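Local atomic coordinates of putative uncharacterized protein (Pyrococcus furiosus, PDB entry 3UFC), a protein that belongs to the Cas6 family of CRISPR-associated proteins, binds crRNA and probably takes part in antiviral defence. Residues A[57-62]-A[70-75]; A[15-20]-A[63-68]; A[151-156]-A[185-190]. One frame throughout, in Å; residues are numbered along the deposited sequence.

From the N terminus, interaction 2 opens first, at residues 15-20. Residues 57-62 then open interaction 1. Residues 63-68 close interaction 2, and 70-75 close interaction 1, so the two contacts cross. Interaction 1 bridges a loop of only seven residues; interaction 2 bridges 42 residues, including helices 23-37 and 42-46. They meet in the small sheet 17-18/69-72/62-65, where 69-72 is the middle strand, and their centres are 10 Å apart. Interaction 3 follows later in the chain, in the C-terminal Cas6 region. It closes a loop containing helix 158-174 and ties residues 151-156 to strand 183-197. Its nearest atoms lie about 14 Å from interaction 1.

Interaction 1: residues A[57-62]-A[70-75]; sequences IIIRKR and IKILSD
Strands 62-65 and 69-72 form an antiparallel hairpin, part of a small three-stranded sheet in the N-terminal half of this Cas6 relative. The residues just before the hairpin, from Ile59 on, lead in from strand 53-59 of the larger five-stranded sheet, which is consistent with a ferredoxin-like domain of the Cas6 family. Arg62 and Ile72 are a non-hydrogen-bonded pair, and their side chains leave the small sheet on the same face. Arg62 slants across Ile70. Its CG sits between the backbone N and the carbonyl carbon, the crowded position (chi1 49°), and the chain bends again at chi2 and chi3. The guanidinium is thereby laid over the CG2 and CD1 methyls of Ile70. Ile70 CG2 lies over one face of the group, offset toward its rim, and Ile70 CD1 reaches Arg62 NH2 at 3.4 Å. This is contact of a flat cation with methyl groups.

Ile59 supplies the apolar part. Its CG1 is anti to the carbonyl carbon, and CD1 extends between two neighbours. Ile59 CD1 lies 3.9 Å from Ile72 CG1, with the two side chains crossing at about a right angle. Ile59 CD1 is also 4.0 Å from Ile70 CG2, where the crossing is oblique. Ile72 also touches Ile77 of strand 77-83, which joins the hairpin to the larger sheet.

Lys61 is exposed. Lys61 CB meets Ser74 CB at 3.8 Å and its CG rests near Leu73 CB, while the amino end leads away. Ser74 OG is hydrogen-bonded to Asp76 N, just beyond the contact. The backbone is joined at one point in this pair of segments. Leu73 N donates to Lys61 O at 2.9 Å, with an N-H...O angle of 148°, and the donor lies in the carbonyl plane.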
loop_
_atom_site.group_PDB
_atom_site.type_symbol
_atom_site.label_atom_id
_atom_site.label_comp_id
_atom_site.label_asym_id
_atom_site.label_seq_id
_atom_site.Cartn_x
_atom_site.Cartn_y
_atom_site.Cartn_z
ATOM N N ILE A 57 0.435 -5.028 -7.790
ATOM C CA ILE A 57 -0.429 -5.387 -8.907
ATOM C C ILE A 57 -0.863 -6.834 -8.654
ATOM O O ILE A 57 -0.026 -7.730 -8.551
ATOM C CB ILE A 57 0.331 -5.262 -10.255
ATOM C CG1 ILE A 57 0.717 -3.798 -10.496
ATOM C CG2 ILE A 57 -0.540 -5.766 -11.399
ATOM C CD1 ILE A 57 1.618 -3.576 -11.712
ATOM N N ILE A 58 -2.168 -7.051 -8.522
ATOM C CA ILE A 58 -2.704 -8.385 -8.258
ATOM C C ILE A 58 -3.051 -9.091 -9.569
ATOM O O ILE A 58 -3.971 -8.692 -10.281
ATOM C CB ILE A 58 -3.965 -8.302 -7.361
ATOM C CG1 ILE A 58 -3.647 -7.492 -6.098
ATOM C CG2 ILE A 58 -4.439 -9.702 -6.979
ATOM C CD1 ILE A 58 -2.563 -8.096 -5.240
ATOM N N ILE A 59 -2.302 -10.144 -9.869
ATOM C CA ILE A 59 -2.476 -10.919 -11.092
ATOM C C ILE A 59 -3.036 -12.311 -10.780
ATOM O O ILE A 59 -2.400 -13.105 -10.090
ATOM C CB ILE A 59 -1.120 -11.042 -11.812
ATOM C CG1 ILE A 59 -0.535 -9.641 -12.026
ATOM C CG2 ILE A 59 -1.291 -11.751 -13.144
ATOM C CD1 ILE A 59 0.936 -9.619 -12.359
ATOM N N ARG A 60 -4.231 -12.598 -11.293
ATOM C CA ARG A 60 -4.891 -13.882 -11.048
ATOM C C ARG A 60 -4.024 -15.099 -11.378
ATOM O O ARG A 60 -3.943 -16.041 -10.589
ATOM C CB ARG A 60 -6.200 -13.958 -11.836
ATOM C CG ARG A 60 -6.991 -15.239 -11.598
ATOM C CD ARG A 60 -8.220 -15.298 -12.490
ATOM N NE ARG A 60 -8.901 -16.586 -12.401
ATOM C CZ ARG A 60 -9.953 -16.928 -13.141
ATOM N NH1 ARG A 60 -10.447 -16.074 -14.028
ATOM N NH2 ARG A 60 -10.506 -18.126 -13.000
ATOM N N LYS A 61 -3.388 -15.082 -12.545
ATOM C CA LYS A 61 -2.527 -16.184 -12.957
ATOM C C LYS A 61 -1.171 -15.626 -13.370
ATOM O O LYS A 61 -1.046 -14.947 -14.390
ATOM C CB LYS A 61 -3.160 -16.954 -14.117
ATOM C CG LYS A 61 -2.542 -18.323 -14.339
ATOM C CD LYS A 61 -3.322 -19.124 -15.368
ATOM C CE LYS A 61 -2.844 -20.568 -15.408
ATOM N NZ LYS A 61 -3.023 -21.231 -14.082
ATOM N N ARG A 62 -0.157 -15.922 -12.565
ATOM C CA ARG A 62 1.192 -15.427 -12.799
ATOM C C ARG A 62 2.251 -16.514 -12.661
ATOM O O ARG A 62 1.996 -17.585 -12.112
ATOM C CB ARG A 62 1.503 -14.321 -11.794
ATOM C CG ARG A 62 1.155 -14.727 -10.366
ATOM C CD ARG A 62 2.129 -14.171 -9.346
ATOM N NE ARG A 62 2.035 -12.723 -9.201
ATOM C CZ ARG A 62 2.801 -12.013 -8.381
ATOM N NH1 ARG A 62 3.715 -12.621 -7.638
ATOM N NH2 ARG A 62 2.655 -10.699 -8.303
ATOM N N ILE A 70 7.792 -10.888 -13.283
ATOM C CA ILE A 70 6.541 -11.624 -13.162
ATOM C C ILE A 70 5.923 -11.809 -14.543
ATOM O O ILE A 70 5.690 -10.836 -15.260
ATOM C CB ILE A 70 5.534 -10.861 -12.270
ATOM C CG1 ILE A 70 6.195 -10.483 -10.941
ATOM C CG2 ILE A 70 4.311 -11.723 -12.012
ATOM C CD1 ILE A 70 5.342 -9.581 -10.063
ATOM N N LYS A 71 5.672 -13.058 -14.920
ATOM C CA LYS A 71 5.068 -13.346 -16.216
ATOM C C LYS A 71 3.555 -13.396 -16.059
ATOM O O LYS A 71 3.021 -14.232 -15.330
ATOM C CB LYS A 71 5.576 -14.679 -16.768
ATOM C CG LYS A 71 5.051 -14.995 -18.160
ATOM C CD LYS A 71 5.583 -16.326 -18.666
ATOM C CE LYS A 71 5.063 -16.634 -20.061
ATOM N NZ LYS A 71 5.615 -17.918 -20.585
ATOM N N ILE A 72 2.874 -12.483 -16.742
ATOM C CA ILE A 72 1.418 -12.390 -16.687
ATOM C C ILE A 72 0.761 -13.428 -17.594
ATOM O O ILE A 72 0.924 -13.388 -18.812
ATOM C CB ILE A 72 0.960 -10.982 -17.111
ATOM C CG1 ILE A 72 1.550 -9.947 -16.152
ATOM C CG2 ILE A 72 -0.562 -10.907 -17.127
ATOM C CD1 ILE A 72 1.339 -8.517 -16.578
ATOM N N LEU A 73 0.014 -14.350 -16.995
ATOM C CA LEU A 73 -0.659 -15.402 -17.748
ATOM C C LEU A 73 -2.172 -15.207 -17.761
ATOM O O LEU A 73 -2.923 -16.162 -17.959
ATOM C CB LEU A 73 -0.337 -16.771 -17.140
ATOM C CG LEU A 73 1.137 -17.161 -16.990
ATOM C CD1 LEU A 73 1.225 -18.494 -16.269
ATOM C CD2 LEU A 73 1.803 -17.240 -18.352
ATOM N N SER A 74 -2.617 -13.972 -17.552
ATOM C CA SER A 74 -4.044 -13.675 -17.535
ATOM C C SER A 74 -4.335 -12.189 -17.708
ATOM O O SER A 74 -3.502 -11.343 -17.386
ATOM C CB SER A 74 -4.653 -14.155 -16.217
ATOM O OG SER A 74 -5.992 -13.715 -16.082
ATOM N N ASP A 75 -5.525 -11.882 -18.215
ATOM C CA ASP A 75 -5.948 -10.499 -18.416
ATOM C C ASP A 75 -6.655 -9.973 -17.171
ATOM O O ASP A 75 -7.039 -8.811 -17.114
ATOM C CB ASP A 75 -6.891 -10.403 -19.618
ATOM C CG ASP A 75 -6.153 -10.410 -20.939
ATOM O OD1 ASP A 75 -6.777 -10.742 -21.967
ATOM O OD2 ASP A 75 -4.951 -10.071 -20.954
#

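Interaction 2: residues A[15-20]-A[63-68]; sequences NPVIPF and EIIPEK
Two apolar side-chain pairs lie in this surface contact. The first joins Phe20 to Ile64. Phe20 CG is anti to the carbonyl carbon (chi1 -53°), and the end of the ring comes nearer to 63-68 than its CB does. Ile64 meets it with both ends of its branch. Ile64 CG2 is 3.7 Å from Phe20 CE2 and near the ring plane. Ile64 CD1 lies in that plane, 3.9 Å from Phe20 CE2. The isoleucine therefore meets the ring at its edge, and the two side chains cross obliquely. The second pair is Val17 and Ile65, which cross at about a right angle. Val17 CG2 and Ile65 CD1 touch tip to tip at 3.8 Å. Ile65 has CG1 anti to the carbonyl carbon, and an extended chi2 (177°) carries CD1 toward the valine.

No hydrogen bond links the two segments. Strands 17-18 and 62-65 are the two outer strands of an antiparallel three-stranded sheet, and strand 69-72 runs between them. Ile18 makes its backbone bond to Ile70, and Glu63 makes its own to Lys71. The outer strands therefore meet through side chains that reach past the middle strand. Lys71 touches both Val17 and Ile65, while Ile70 touches Phe20 and Ile64.

A third kind of contact sets side chains against the backbone at the end of strand 62-65 and in the turn after it. Phe20 CZ approaches Ile65 O at 3.8 Å, obliquely to the ring. Phe20 CE1 lies 4.2 Å from Lys68 C. Val17 CG1, anti to its own backbone N, packs 3.9 Å from Lys68 O. The lysine's amino end leads away from Val17. The backbone Phe20 O accepts a hydrogen bond from Arg56 NH2.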
loop_
_atom_site.group_PDB
_atom_site.type_symbol
_atom_site.label_atom_id
_atom_site.label_comp_id
_atom_site.label_asym_id
_atom_site.label_seq_id
_atom_site.Cartn_x
_atom_site.Cartn_y
_atom_site.Cartn_z
ATOM N N ASN A 15 1.061 -12.163 -22.691
ATOM C CA ASN A 15 1.989 -12.885 -21.823
ATOM C C ASN A 15 3.254 -12.075 -21.538
ATOM O O ASN A 15 4.366 -12.596 -21.621
ATOM C CB ASN A 15 2.377 -14.221 -22.465
ATOM C CG ASN A 15 1.224 -15.206 -22.507
ATOM O OD1 ASN A 15 1.329 -16.274 -23.110
ATOM N ND2 ASN A 15 0.118 -14.856 -21.860
ATOM N N PRO A 16 3.100 -10.788 -21.191
ATOM C CA PRO A 16 4.273 -9.960 -20.909
ATOM C C PRO A 16 4.930 -10.316 -19.580
ATOM O O PRO A 16 4.337 -10.987 -18.735
ATOM C CB PRO A 16 3.695 -8.551 -20.903
ATOM C CG PRO A 16 2.365 -8.770 -20.269
ATOM C CD PRO A 16 1.860 -10.021 -20.970
ATOM N N VAL A 17 6.167 -9.867 -19.411
ATOM C CA VAL A 17 6.904 -10.103 -18.181
ATOM C C VAL A 17 7.243 -8.732 -17.613
ATOM O O VAL A 17 7.950 -7.952 -18.245
ATOM C CB VAL A 17 8.215 -10.885 -18.435
ATOM C CG1 VAL A 17 8.935 -11.134 -17.116
ATOM C CG2 VAL A 17 7.907 -12.208 -19.120
ATOM N N ILE A 18 6.713 -8.429 -16.434
ATOM C CA ILE A 18 6.983 -7.142 -15.805
ATOM C C ILE A 18 8.037 -7.327 -14.721
ATOM O O ILE A 18 8.142 -8.397 -14.123
ATOM C CB ILE A 18 5.717 -6.542 -15.137
ATOM C CG1 ILE A 18 5.233 -7.461 -14.010
ATOM C CG2 ILE A 18 4.633 -6.330 -16.175
ATOM C CD1 ILE A 18 4.065 -6.897 -13.200
ATOM N N PRO A 19 8.839 -6.290 -14.461
ATOM C CA PRO A 19 9.865 -6.409 -13.421
ATOM C C PRO A 19 9.192 -6.515 -12.053
ATOM O O PRO A 19 8.042 -6.092 -11.893
ATOM C CB PRO A 19 10.672 -5.124 -13.589
ATOM C CG PRO A 19 9.647 -4.146 -14.099
ATOM C CD PRO A 19 8.890 -4.971 -15.114
ATOM N N PHE A 20 9.888 -7.085 -11.073
ATOM C CA PHE A 20 9.317 -7.223 -9.735
ATOM C C PHE A 20 9.232 -5.889 -8.990
ATOM O O PHE A 20 8.265 -5.635 -8.274
ATOM C CB PHE A 20 10.151 -8.155 -8.840
ATOM C CG PHE A 20 10.428 -9.511 -9.416
ATOM C CD1 PHE A 20 11.632 -9.769 -10.072
ATOM C CD2 PHE A 20 9.530 -10.557 -9.231
ATOM C CE1 PHE A 20 11.944 -11.050 -10.526
ATOM C CE2 PHE A 20 9.830 -11.845 -9.684
ATOM C CZ PHE A 20 11.040 -12.091 -10.330
ATOM N N GLU A 63 3.446 -16.214 -13.156
ATOM C CA GLU A 63 4.570 -17.134 -13.075
ATOM C C GLU A 63 5.837 -16.335 -12.788
ATOM O O GLU A 63 6.190 -15.423 -13.538
ATOM C CB GLU A 63 4.730 -17.911 -14.382
ATOM C CG GLU A 63 5.824 -18.968 -14.332
ATOM C CD GLU A 63 5.954 -19.749 -15.628
ATOM O OE1 GLU A 63 6.821 -20.646 -15.691
ATOM O OE2 GLU A 63 5.196 -19.468 -16.581
ATOM N N ILE A 64 6.510 -16.672 -11.693
ATOM C CA ILE A 64 7.739 -15.985 -11.317
ATOM C C ILE A 64 8.906 -16.504 -12.151
ATOM O O ILE A 64 9.237 -17.689 -12.104
ATOM C CB ILE A 64 8.077 -16.199 -9.823
ATOM C CG1 ILE A 64 6.957 -15.642 -8.941
ATOM C CG2 ILE A 64 9.403 -15.528 -9.490
ATOM C CD1 ILE A 64 6.735 -14.152 -9.088
ATOM N N ILE A 65 9.520 -15.612 -12.919
ATOM C CA ILE A 65 10.660 -15.972 -13.750
ATOM C C ILE A 65 11.910 -15.377 -13.112
ATOM O O ILE A 65 12.207 -14.196 -13.297
ATOM C CB ILE A 65 10.523 -15.407 -15.176
ATOM C CG1 ILE A 65 9.208 -15.875 -15.801
ATOM C CG2 ILE A 65 11.694 -15.867 -16.030
ATOM C CD1 ILE A 65 8.957 -15.307 -17.184
ATOM N N PRO A 66 12.655 -16.189 -12.346
ATOM C CA PRO A 66 13.878 -15.728 -11.681
ATOM C C PRO A 66 14.763 -14.885 -12.595
ATOM O O PRO A 66 15.042 -15.267 -13.732
ATOM C CB PRO A 66 14.545 -17.034 -11.262
ATOM C CG PRO A 66 13.368 -17.901 -10.937
ATOM C CD PRO A 66 12.433 -17.625 -12.097
ATOM N N GLU A 67 15.188 -13.730 -12.091
ATOM C CA GLU A 67 16.044 -12.822 -12.846
ATOM C C GLU A 67 15.383 -12.267 -14.105
ATOM O O GLU A 67 16.049 -12.038 -15.115
ATOM C CB GLU A 67 17.351 -13.524 -13.217
ATOM C CG GLU A 67 18.254 -13.799 -12.027
ATOM C CD GLU A 67 19.507 -14.549 -12.412
ATOM O OE1 GLU A 67 20.202 -14.099 -13.348
ATOM O OE2 GLU A 67 19.797 -15.585 -11.779
ATOM N N LYS A 68 14.073 -12.049 -14.038
ATOM C CA LYS A 68 13.327 -11.505 -15.167
ATOM C C LYS A 68 12.124 -10.696 -14.691
ATOM O O LYS A 68 11.906 -9.570 -15.139
ATOM C CB LYS A 68 12.855 -12.630 -16.092
ATOM C CG LYS A 68 13.969 -13.293 -16.884
ATOM C CD LYS A 68 14.651 -12.296 -17.812
ATOM C CE LYS A 68 15.786 -12.947 -18.589
ATOM N NZ LYS A 68 16.461 -11.978 -19.504
#

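Interaction 3: residues A[151-156]-A[185-190]; sequences LYPHDE and IELIKF
Phe190 has CG anti to its backbone N (chi1 166°), which sends the ring out toward residues 152-154. His154 holds CG in the crowded position between its backbone N and carbonyl carbon (chi1 59°), and its imidazole end comes back toward that ring. The first segment is a type I beta turn from Tyr152 to Asp155, in the loop between strand 145-151 and helix 158-174. The second lies on strand 183-197, an outer strand of the C-terminal four-stranded sheet, consistent with a ferredoxin-like domain of the Cas6 family. There the chain turns a corner at a classic beta bulge, where Ile188 and Lys189 both face Val208. Leu187 before the bulge and Phe190 after it both point toward the turn.

Three residues of the turn meet the outer part of the Phe190 ring. Pro153 CD lies 3.6 Å from Phe190 CE1, at an oblique approach. Tyr152 crosses at about a right angle, with its CD1 in the Phe190 plane at the edge, 4.0 Å from Phe190 CZ. His154 forms an offset edge-to-face pair. Its edge is directed toward the Phe190 face, with centroids 5.8 Å apart and planes at 76°. Pro153 also reaches Leu187, whose CD1 is 3.5 Å from Pro153 CB. Ser205 of strand 200-213 touches Tyr152, Pro153 and Phe190. Phe158 of helix 158-174 also packs on Pro153.

No hydrogen bond crosses this contact; the polar bonds hold the turn itself. Asp155 N donates to Tyr152 O at 2.8 Å. Tyr152 N gives a nearly straight bond of 2.7 Å to Asp155 OD1, entering at its anti lone pair.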
loop_
_atom_site.group_PDB
_atom_site.type_symbol
_atom_site.label_atom_id
_atom_site.label_comp_id
_atom_site.label_asym_id
_atom_site.label_seq_id
_atom_site.Cartn_x
_atom_site.Cartn_y
_atom_site.Cartn_z
ATOM N N LEU A 151 11.749 -4.222 10.218
ATOM C CA LEU A 151 11.312 -5.226 11.179
ATOM C C LEU A 151 10.189 -6.109 10.644
ATOM O O LEU A 151 9.490 -5.739 9.700
ATOM C CB LEU A 151 10.843 -4.534 12.461
ATOM C CG LEU A 151 11.883 -3.641 13.149
ATOM C CD1 LEU A 151 11.212 -2.805 14.226
ATOM C CD2 LEU A 151 12.997 -4.508 13.745
ATOM N N TYR A 152 10.031 -7.273 11.272
ATOM C CA TYR A 152 9.003 -8.250 10.921
ATOM C C TYR A 152 8.213 -8.552 12.193
ATOM O O TYR A 152 8.692 -8.293 13.297
ATOM C CB TYR A 152 9.648 -9.534 10.408
ATOM C CG TYR A 152 10.605 -9.321 9.260
ATOM C CD1 TYR A 152 10.136 -9.072 7.973
ATOM C CD2 TYR A 152 11.984 -9.368 9.462
ATOM C CE1 TYR A 152 11.016 -8.883 6.911
ATOM C CE2 TYR A 152 12.875 -9.176 8.409
ATOM C CZ TYR A 152 12.383 -8.938 7.137
ATOM O OH TYR A 152 13.254 -8.782 6.087
ATOM N N PRO A 153 7.001 -9.118 12.059
ATOM C CA PRO A 153 6.161 -9.441 13.215
ATOM C C PRO A 153 6.825 -10.266 14.318
ATOM O O PRO A 153 6.405 -10.197 15.473
ATOM C CB PRO A 153 4.972 -10.165 12.585
ATOM C CG PRO A 153 4.872 -9.522 11.238
ATOM C CD PRO A 153 6.317 -9.486 10.806
ATOM N N HIS A 154 7.852 -11.043 13.980
ATOM C CA HIS A 154 8.519 -11.849 15.001
ATOM C C HIS A 154 9.577 -11.072 15.781
ATOM O O HIS A 154 10.158 -11.594 16.729
ATOM C CB HIS A 154 9.146 -13.114 14.394
ATOM C CG HIS A 154 10.161 -12.849 13.326
ATOM N ND1 HIS A 154 9.849 -12.856 11.984
ATOM C CD2 HIS A 154 11.488 -12.590 13.403
ATOM C CE1 HIS A 154 10.940 -12.616 11.278
ATOM N NE2 HIS A 154 11.949 -12.451 12.115
ATOM N N ASP A 155 9.819 -9.825 15.385
ATOM C CA ASP A 155 10.794 -8.973 16.062
ATOM C C ASP A 155 10.175 -8.345 17.310
ATOM O O ASP A 155 9.044 -7.855 17.274
ATOM C CB ASP A 155 11.273 -7.866 15.120
ATOM C CG ASP A 155 12.248 -8.368 14.078
ATOM O OD1 ASP A 155 12.115 -7.993 12.893
ATOM O OD2 ASP A 155 13.164 -9.130 14.447
ATOM N N GLU A 156 10.921 -8.355 18.413
ATOM C CA GLU A 156 10.437 -7.793 19.674
ATOM C C GLU A 156 9.955 -6.347 19.565
ATOM O O GLU A 156 8.981 -5.966 20.210
ATOM C CB GLU A 156 11.530 -7.856 20.746
ATOM C CG GLU A 156 11.961 -9.255 21.137
ATOM C CD GLU A 156 12.889 -9.245 22.338
ATOM O OE1 GLU A 156 13.926 -8.544 22.286
ATOM O OE2 GLU A 156 12.583 -9.936 23.333
ATOM N N ILE A 185 -1.767 -7.175 18.023
ATOM C CA ILE A 185 -2.039 -8.015 16.866
ATOM C C ILE A 185 -1.555 -9.426 17.120
ATOM O O ILE A 185 -0.655 -9.646 17.931
ATOM C CB ILE A 185 -1.313 -7.511 15.592
ATOM C CG1 ILE A 185 0.199 -7.725 15.734
ATOM C CG2 ILE A 185 -1.623 -6.035 15.352
ATOM C CD1 ILE A 185 0.950 -7.623 14.425
ATOM N N GLU A 186 -2.162 -10.385 16.437
ATOM C CA GLU A 186 -1.723 -11.760 16.563
ATOM C C GLU A 186 -1.539 -12.284 15.148
ATOM O O GLU A 186 -2.465 -12.268 14.335
ATOM C CB GLU A 186 -2.724 -12.607 17.361
ATOM C CG GLU A 186 -4.058 -12.881 16.712
ATOM C CD GLU A 186 -4.926 -13.789 17.573
ATOM O OE1 GLU A 186 -4.477 -14.907 17.901
ATOM O OE2 GLU A 186 -6.054 -13.389 17.924
ATOM N N LEU A 187 -0.317 -12.713 14.855
ATOM C CA LEU A 187 0.034 -13.226 13.539
ATOM C C LEU A 187 -0.678 -14.526 13.207
ATOM O O LEU A 187 -0.711 -15.448 14.017
ATOM C CB LEU A 187 1.538 -13.467 13.457
ATOM C CG LEU A 187 2.367 -12.689 12.438
ATOM C CD1 LEU A 187 3.684 -13.426 12.264
ATOM C CD2 LEU A 187 1.647 -12.578 11.102
ATOM N N ILE A 188 -1.241 -14.596 12.007
ATOM C CA ILE A 188 -1.922 -15.799 11.555
ATOM C C ILE A 188 -1.099 -16.438 10.435
ATOM O O ILE A 188 -0.855 -17.642 10.452
ATOM C CB ILE A 188 -3.340 -15.479 11.049
ATOM C CG1 ILE A 188 -4.190 -14.947 12.209
ATOM C CG2 ILE A 188 -3.973 -16.726 10.449
ATOM C CD1 ILE A 188 -5.590 -14.540 11.809
ATOM N N LYS A 189 -0.671 -15.624 9.472
ATOM C CA LYS A 189 0.144 -16.096 8.351
ATOM C C LYS A 189 1.241 -15.064 8.099
ATOM O O LYS A 189 1.033 -13.872 8.316
ATOM C CB LYS A 189 -0.703 -16.254 7.085
ATOM C CG LYS A 189 -1.855 -17.244 7.199
ATOM C CD LYS A 189 -2.652 -17.295 5.898
ATOM C CE LYS A 189 -3.879 -18.189 6.016
ATOM N NZ LYS A 189 -3.520 -19.601 6.331
ATOM N N PHE A 190 2.401 -15.514 7.630
ATOM C CA PHE A 190 3.507 -14.599 7.385
ATOM C C PHE A 190 4.540 -15.070 6.367
ATOM O O PHE A 190 4.887 -16.249 6.312
ATOM C CB PHE A 190 4.230 -14.307 8.705
ATOM C CG PHE A 190 5.577 -13.655 8.531
ATOM C CD1 PHE A 190 5.679 -12.304 8.228
ATOM C CD2 PHE A 190 6.743 -14.407 8.639
ATOM C CE1 PHE A 190 6.921 -11.709 8.033
ATOM C CE2 PHE A 190 7.991 -13.825 8.446
ATOM C CZ PHE A 190 8.083 -12.472 8.141
#